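Long-range contacts in putative chorismate mutase (Yersinia pestis biovar Microtus str. 91001, PDB 2GBB), which catalyses the Claisen rearrangement of chorismate to prephenate and may play some role in pathogenicity: residues S15-V20 with A71-Y76; Y23-H28 with R75-W80. All blocks are in the same frame, centred on the assembly; numbering follows the deposited sequence.

Contact 1 of 2, residues S15-V20 with A71-Y76. With SO4 (sulfate ion), chain F.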
loop_
_atom_site.group_PDB
_atom_site.type_symbol
_atom_site.label_atom_id
_atom_site.label_comp_id
_atom_site.label_asym_id
_atom_site.label_seq_id
_atom_site.Cartn_x
_atom_site.Cartn_y
_atom_site.Cartn_z
ATOM N N SER A 15 -2.735 16.049 1.904
ATOM C CA SER A 15 -2.440 15.942 3.361
ATOM C C SER A 15 -3.549 15.220 4.177
ATOM O O SER A 15 -3.313 14.836 5.282
ATOM C CB SER A 15 -2.190 17.325 3.982
ATOM O OG SER A 15 -3.389 18.078 3.919
ATOM N N TYR A 16 -4.752 15.090 3.640
ATOM C CA TYR A 16 -5.859 14.376 4.278
ATOM C C TYR A 16 -5.867 12.866 4.066
ATOM O O TYR A 16 -6.691 12.176 4.615
ATOM C CB TYR A 16 -7.206 14.944 3.786
ATOM C CG TYR A 16 -7.422 16.302 4.378
ATOM C CD1 TYR A 16 -7.695 16.431 5.745
ATOM C CD2 TYR A 16 -7.278 17.465 3.613
ATOM C CE1 TYR A 16 -7.821 17.693 6.354
ATOM C CE2 TYR A 16 -7.437 18.746 4.216
ATOM C CZ TYR A 16 -7.691 18.836 5.581
ATOM O OH TYR A 16 -7.821 20.082 6.210
HETATM N N MSE A 17 -4.972 12.353 3.248
HETATM C CA MSE A 17 -5.107 10.971 2.801
HETATM C C MSE A 17 -4.608 9.959 3.824
HETATM O O MSE A 17 -5.023 8.785 3.824
HETATM C CB MSE A 17 -4.407 10.804 1.463
HETATM C CG MSE A 17 -5.060 11.657 0.370
HETATM SE SE MSE A 17 -6.975 11.326 0.237
HETATM C CE MSE A 17 -7.313 12.744 -0.956
ATOM N N LYS A 18 -3.749 10.428 4.726
ATOM C CA LYS A 18 -3.385 9.617 5.884
ATOM C C LYS A 18 -4.640 9.329 6.702
ATOM O O LYS A 18 -4.837 8.189 7.092
ATOM C CB LYS A 18 -2.270 10.238 6.742
ATOM C CG LYS A 18 -1.829 9.296 7.906
ATOM C CD LYS A 18 -1.000 10.043 8.930
ATOM C CE LYS A 18 -0.411 9.113 10.016
ATOM N NZ LYS A 18 0.604 9.938 10.790
ATOM N N ASP A 19 -5.505 10.325 6.925
ATOM C CA ASP A 19 -6.760 10.048 7.648
ATOM C C ASP A 19 -7.662 9.066 6.928
ATOM O O ASP A 19 -8.324 8.257 7.602
ATOM C CB ASP A 19 -7.572 11.306 7.862
ATOM C CG ASP A 19 -6.964 12.198 8.948
ATOM O OD1 ASP A 19 -7.009 11.823 10.117
ATOM O OD2 ASP A 19 -6.399 13.230 8.607
ATOM N N VAL A 20 -7.726 9.166 5.592
ATOM C CA VAL A 20 -8.589 8.257 4.812
ATOM C C VAL A 20 -8.038 6.847 4.931
ATOM O O VAL A 20 -8.777 5.923 5.187
ATOM C CB VAL A 20 -8.718 8.695 3.318
ATOM C CG1 VAL A 20 -9.613 7.704 2.520
ATOM C CG2 VAL A 20 -9.275 10.160 3.183
ATOM N N ALA A 71 -1.970 5.889 -3.790
ATOM C CA ALA A 71 -0.568 5.527 -3.578
ATOM C C ALA A 71 -0.188 5.804 -2.098
ATOM O O ALA A 71 0.391 4.970 -1.401
ATOM C CB ALA A 71 0.347 6.282 -4.584
ATOM N N ILE A 72 -0.564 6.970 -1.605
ATOM C CA ILE A 72 -0.282 7.367 -0.232
ATOM C C ILE A 72 -0.911 6.411 0.774
ATOM O O ILE A 72 -0.253 5.958 1.752
ATOM C CB ILE A 72 -0.813 8.781 0.009
ATOM C CG1 ILE A 72 0.086 9.808 -0.709
ATOM C CG2 ILE A 72 -0.949 9.028 1.513
ATOM C CD1 ILE A 72 -0.424 11.250 -0.626
ATOM N N GLN A 73 -2.199 6.122 0.538
ATOM C CA GLN A 73 -2.973 5.257 1.406
ATOM C C GLN A 73 -2.405 3.853 1.431
ATOM O O GLN A 73 -2.296 3.264 2.487
ATOM C CB GLN A 73 -4.426 5.199 0.962
ATOM C CG GLN A 73 -5.181 6.556 1.066
ATOM C CD GLN A 73 -6.543 6.425 0.413
ATOM O OE1 GLN A 73 -7.311 5.539 0.935
ATOM N NE2 GLN A 73 -6.846 7.043 -0.638
ATOM N N TYR A 74 -2.069 3.321 0.261
ATOM C CA TYR A 74 -1.490 1.976 0.195
ATOM C C TYR A 74 -0.206 1.847 1.045
ATOM O O TYR A 74 -0.018 0.873 1.778
ATOM C CB TYR A 74 -1.114 1.672 -1.253
ATOM C CG TYR A 74 -2.235 1.080 -2.095
ATOM C CD1 TYR A 74 -3.011 0.025 -1.617
ATOM C CD2 TYR A 74 -2.542 1.637 -3.371
ATOM C CE1 TYR A 74 -4.053 -0.522 -2.388
ATOM C CE2 TYR A 74 -3.562 1.116 -4.146
ATOM C CZ TYR A 74 -4.305 0.063 -3.655
ATOM O OH TYR A 74 -5.283 -0.397 -4.459
ATOM N N ARG A 75 0.641 2.872 0.921
ATOM C CA ARG A 75 1.891 2.982 1.616
ATOM C C ARG A 75 1.685 3.055 3.116
ATOM O O ARG A 75 2.396 2.367 3.845
ATOM C CB ARG A 75 2.683 4.160 1.055
ATOM C CG ARG A 75 3.345 3.764 -0.246
ATOM C CD ARG A 75 4.133 4.895 -0.969
ATOM N NE ARG A 75 4.441 4.430 -2.328
ATOM C CZ ARG A 75 4.237 5.124 -3.448
ATOM N NH1 ARG A 75 3.742 6.367 -3.384
ATOM N NH2 ARG A 75 4.515 4.570 -4.645
ATOM N N TYR A 76 0.668 3.814 3.574
ATOM C CA TYR A 76 0.316 3.817 4.973
ATOM C C TYR A 76 -0.161 2.470 5.427
ATOM O O TYR A 76 0.216 2.026 6.531
ATOM C CB TYR A 76 -0.722 4.905 5.333
ATOM C CG TYR A 76 -0.064 6.280 5.613
ATOM C CD1 TYR A 76 0.668 6.501 6.801
ATOM C CD2 TYR A 76 -0.129 7.295 4.668
ATOM C CE1 TYR A 76 1.294 7.759 7.055
ATOM C CE2 TYR A 76 0.416 8.557 4.908
ATOM C CZ TYR A 76 1.171 8.779 6.099
ATOM O OH TYR A 76 1.750 10.026 6.308
HETATM S S SO4 F . 3.532 11.071 9.168
HETATM O O1 SO4 F . 2.745 10.010 8.571
HETATM O O2 SO4 F . 2.638 11.933 9.928
HETATM O O3 SO4 F . 4.540 10.486 10.052
HETATM O O4 SO4 F . 4.218 11.843 8.139
#

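Contact 2 of 2, residues Y23-H28 with R75-W80. With SO4 (sulfate ion), chain F.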
loop_
_atom_site.group_PDB
_atom_site.type_symbol
_atom_site.label_atom_id
_atom_site.label_comp_id
_atom_site.label_asym_id
_atom_site.label_seq_id
_atom_site.Cartn_x
_atom_site.Cartn_y
_atom_site.Cartn_z
ATOM N N TYR A 23 -8.888 5.518 8.427
ATOM C CA TYR A 23 -10.325 5.124 8.404
ATOM C C TYR A 23 -10.501 3.734 7.751
ATOM O O TYR A 23 -11.186 2.811 8.276
ATOM C CB TYR A 23 -11.127 6.222 7.639
ATOM C CG TYR A 23 -12.425 5.696 7.063
ATOM C CD1 TYR A 23 -13.537 5.530 7.881
ATOM C CD2 TYR A 23 -12.516 5.294 5.708
ATOM C CE1 TYR A 23 -14.713 5.001 7.405
ATOM C CE2 TYR A 23 -13.702 4.735 5.207
ATOM C CZ TYR A 23 -14.805 4.630 6.074
ATOM O OH TYR A 23 -15.997 4.084 5.673
ATOM N N LYS A 24 -9.844 3.545 6.605
ATOM C CA LYS A 24 -9.950 2.287 5.882
ATOM C C LYS A 24 -9.308 1.110 6.645
ATOM O O LYS A 24 -9.874 0.028 6.747
ATOM C CB LYS A 24 -9.365 2.472 4.469
ATOM C CG LYS A 24 -10.343 3.282 3.563
ATOM C CD LYS A 24 -9.697 3.625 2.180
ATOM C CE LYS A 24 -10.636 4.449 1.278
ATOM N NZ LYS A 24 -9.804 4.689 -0.033
ATOM N N ALA A 25 -8.113 1.321 7.186
ATOM C CA ALA A 25 -7.399 0.261 7.917
ATOM C C ALA A 25 -8.198 -0.195 9.117
ATOM O O ALA A 25 -8.357 -1.387 9.319
ATOM C CB ALA A 25 -5.964 0.752 8.359
ATOM N N GLU A 26 -8.715 0.769 9.883
ATOM C CA GLU A 26 -9.582 0.561 11.074
ATOM C C GLU A 26 -10.753 -0.350 10.730
ATOM O O GLU A 26 -11.228 -1.177 11.528
ATOM C CB GLU A 26 -10.186 1.935 11.391
ATOM C CG GLU A 26 -10.525 2.323 12.791
ATOM C CD GLU A 26 -10.612 3.873 12.922
ATOM O OE1 GLU A 26 -10.013 4.395 13.912
ATOM O OE2 GLU A 26 -11.284 4.580 12.050
ATOM N N ASN A 27 -11.271 -0.167 9.525
ATOM C CA ASN A 27 -12.511 -0.861 9.151
ATOM C C ASN A 27 -12.258 -2.038 8.239
ATOM O O ASN A 27 -13.201 -2.639 7.744
ATOM C CB ASN A 27 -13.486 0.156 8.525
ATOM C CG ASN A 27 -14.044 1.044 9.548
ATOM O OD1 ASN A 27 -14.817 0.579 10.387
ATOM N ND2 ASN A 27 -13.627 2.332 9.559
ATOM N N HIS A 28 -10.966 -2.335 8.002
ATOM C CA HIS A 28 -10.557 -3.402 7.078
ATOM C C HIS A 28 -11.153 -3.189 5.685
ATOM O O HIS A 28 -11.603 -4.154 5.044
ATOM C CB HIS A 28 -10.948 -4.780 7.623
ATOM C CG HIS A 28 -10.324 -5.106 8.945
ATOM N ND1 HIS A 28 -10.742 -6.162 9.731
ATOM C CD2 HIS A 28 -9.320 -4.513 9.627
ATOM C CE1 HIS A 28 -10.022 -6.202 10.837
ATOM N NE2 HIS A 28 -9.152 -5.214 10.796
ATOM N N ARG A 75 0.641 2.872 0.921
ATOM C CA ARG A 75 1.891 2.982 1.616
ATOM C C ARG A 75 1.685 3.055 3.116
ATOM O O ARG A 75 2.396 2.367 3.845
ATOM C CB ARG A 75 2.683 4.160 1.055
ATOM C CG ARG A 75 3.345 3.764 -0.246
ATOM C CD ARG A 75 4.133 4.895 -0.969
ATOM N NE ARG A 75 4.441 4.430 -2.328
ATOM C CZ ARG A 75 4.237 5.124 -3.448
ATOM N NH1 ARG A 75 3.742 6.367 -3.384
ATOM N NH2 ARG A 75 4.515 4.570 -4.645
ATOM N N TYR A 76 0.668 3.814 3.574
ATOM C CA TYR A 76 0.316 3.817 4.973
ATOM C C TYR A 76 -0.161 2.470 5.427
ATOM O O TYR A 76 0.216 2.026 6.531
ATOM C CB TYR A 76 -0.722 4.905 5.333
ATOM C CG TYR A 76 -0.064 6.280 5.613
ATOM C CD1 TYR A 76 0.668 6.501 6.801
ATOM C CD2 TYR A 76 -0.129 7.295 4.668
ATOM C CE1 TYR A 76 1.294 7.759 7.055
ATOM C CE2 TYR A 76 0.416 8.557 4.908
ATOM C CZ TYR A 76 1.171 8.779 6.099
ATOM O OH TYR A 76 1.750 10.026 6.308
ATOM N N ARG A 77 -1.009 1.811 4.624
ATOM C CA ARG A 77 -1.531 0.486 5.067
ATOM C C ARG A 77 -0.328 -0.470 5.302
ATOM O O ARG A 77 -0.259 -1.181 6.300
ATOM C CB ARG A 77 -2.474 -0.150 4.034
ATOM C CG ARG A 77 -3.861 0.347 3.925
ATOM C CD ARG A 77 -4.701 0.153 5.199
ATOM N NE ARG A 77 -5.421 -1.110 5.387
ATOM C CZ ARG A 77 -6.523 -1.471 4.748
ATOM N NH1 ARG A 77 -7.020 -0.705 3.802
ATOM N NH2 ARG A 77 -7.102 -2.626 5.011
ATOM N N ALA A 78 0.618 -0.453 4.376
ATOM C CA ALA A 78 1.806 -1.316 4.451
ATOM C C ALA A 78 2.596 -1.060 5.748
ATOM O O ALA A 78 2.852 -1.986 6.556
ATOM C CB ALA A 78 2.666 -1.100 3.208
ATOM N N ASP A 79 2.884 0.213 6.010
ATOM C CA ASP A 79 3.700 0.630 7.163
ATOM C C ASP A 79 3.107 0.275 8.511
ATOM O O ASP A 79 3.829 -0.179 9.416
ATOM C CB ASP A 79 3.945 2.142 7.125
ATOM C CG ASP A 79 5.010 2.540 6.113
ATOM O OD1 ASP A 79 5.616 1.670 5.462
ATOM O OD2 ASP A 79 5.238 3.751 5.945
ATOM N N TRP A 80 1.790 0.443 8.642
ATOM C CA TRP A 80 1.157 0.227 9.910
ATOM C C TRP A 80 1.121 -1.231 10.289
ATOM O O TRP A 80 1.001 -1.520 11.465
ATOM C CB TRP A 80 -0.249 0.771 9.913
ATOM C CG TRP A 80 -0.307 2.261 9.879
ATOM C CD1 TRP A 80 0.564 3.159 10.478
ATOM C CD2 TRP A 80 -1.336 3.040 9.265
ATOM N NE1 TRP A 80 0.118 4.458 10.253
ATOM C CE2 TRP A 80 -1.038 4.409 9.510
ATOM C CE3 TRP A 80 -2.496 2.713 8.538
ATOM C CZ2 TRP A 80 -1.835 5.446 9.028
ATOM C CZ3 TRP A 80 -3.298 3.759 8.068
ATOM C CH2 TRP A 80 -2.958 5.092 8.325
HETATM S S SO4 F . 3.532 11.071 9.168
HETATM O O1 SO4 F . 2.745 10.010 8.571
HETATM O O2 SO4 F . 2.638 11.933 9.928
HETATM O O3 SO4 F . 4.540 10.486 10.052
HETATM O O4 SO4 F . 4.218 11.843 8.139
#

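Contact 1 of 2, residues S15-V20 with A71-Y76
Lys18 lies across the ring of Tyr76 and reaches a sulfate ion beyond it. Its CG stands anti to the backbone N (chi1 -176°), and the chain stays extended from there to the tip, crossing the tyrosine side chain at about a right angle. Lys18 CB meets the hydroxyl end of the ring, 3.7 Å from Tyr76 CE2. Next, Lys18 CG settles over one face in a CH-pi contact, 3.6 Å from the Tyr76 ring centroid and 16° off the ring normal. CD and CE run on past the CE1 side, with Lys18 CD 3.7 Å from Tyr76 CE1. Lys18 NZ then donates to two sulfate oxygens, 3.0 Å from O2 and 3.1 Å from O1. Tyr76 OH donates to the same O1 across a very short 2.5 Å, so one sulfate oxygen, near the plane of the ring, is shared by phenol and ammonium. The sulfate probably came from the crystallisation liquor; the protein's own partner for NZ is Glu85, through a salt bridge, and Trp88 adds a cation-pi contact. Here helix 17-26 packs against helix 55-82 within the all-helical chorismate mutase fold, where Ala71, Ile72 and Gln73 probably belong to the substrate-binding set. One turn earlier on the same helix as Tyr76, Ile72 CG2 lies in the plane of the ring at its edge and also touches CB of Met17, a selenomethionine, at 3.9 Å. The Met17 chain bends at chi2 (-54°), turning SE away from 71-76 and leaving the side chain against Ala69. Gln73 CG rests against the carbonyl O of Met17, and Gln73 OE1 comes within 3.5 Å of Val20 CG1. That buried oxygen accepts a hydrogen bond from Lys24 NZ, while NE2 donates to a bound citrate and weakly to Ala69 O.

Contact 2 of 2, residues Y23-H28 with R75-W80
Arg77 gives the largest single share of this contact, with Ala25 next, folding over the last turn of helix 17-26. Its chain bends twice, at chi2 (-62°) and chi3 (-87°), which brings the guanidinium alongside the neighbouring backbone. The Ala25 CB bond points toward helix 55-82, and its methyl meets the CD-NE end of the chain: Ala25 CB is 3.5 Å from Arg77 CD, and Arg77 NE sits 3.5 Å from Ala25 CA. One face of the guanidinium is covered by backbone, with Ala25 CA offset toward the rim and Lys24 C beside it. The branches spread from there, Arg77 NH1 passing 4.0 Å from Lys24 CB and Arg77 NH2 4.1 Å from His28 CA. Lys24, probably a substrate ligand, sends its NZ away to Ile31 O and Gln73. The helix ends here in a Schellman motif, His28 taking a positive phi of 56°, and just past that turn Leu29 O accepts a hydrogen bond from Arg77 NH1. Asn27 ND2 reaches back to Tyr23 O at 2.8 Å, a further tie within the final turn. Trp80, one helical turn beyond Tyr76, meets Ala25 CB obliquely, 4.0 Å from its CE3, while NE1 donates to Glu85. Tyr74 of the second subunit packs on Arg77, and that subunit's Glu32 touches His28.

Overall arrangement
From the N terminus the chain passes through 15-20 into helix 17-26, leaves that helix near residue 28, and meets it again along helix 55-82. Contact 1 closes the excursion from residue 20 to 71, contact 2 the one from 28 to 75. The two do not nest: contact 2 starts inside the first loop and ends beyond it, so they cross, overlapping at Arg75 and Tyr76. Both advance along the same two helices in the same sense, their centres 8 Å apart. The Lys24-Gln73 pair joins the two contacts at the probable substrate site. Arg75 and Asp79 form salt bridges to Asp79 and Arg75 of the second subunit.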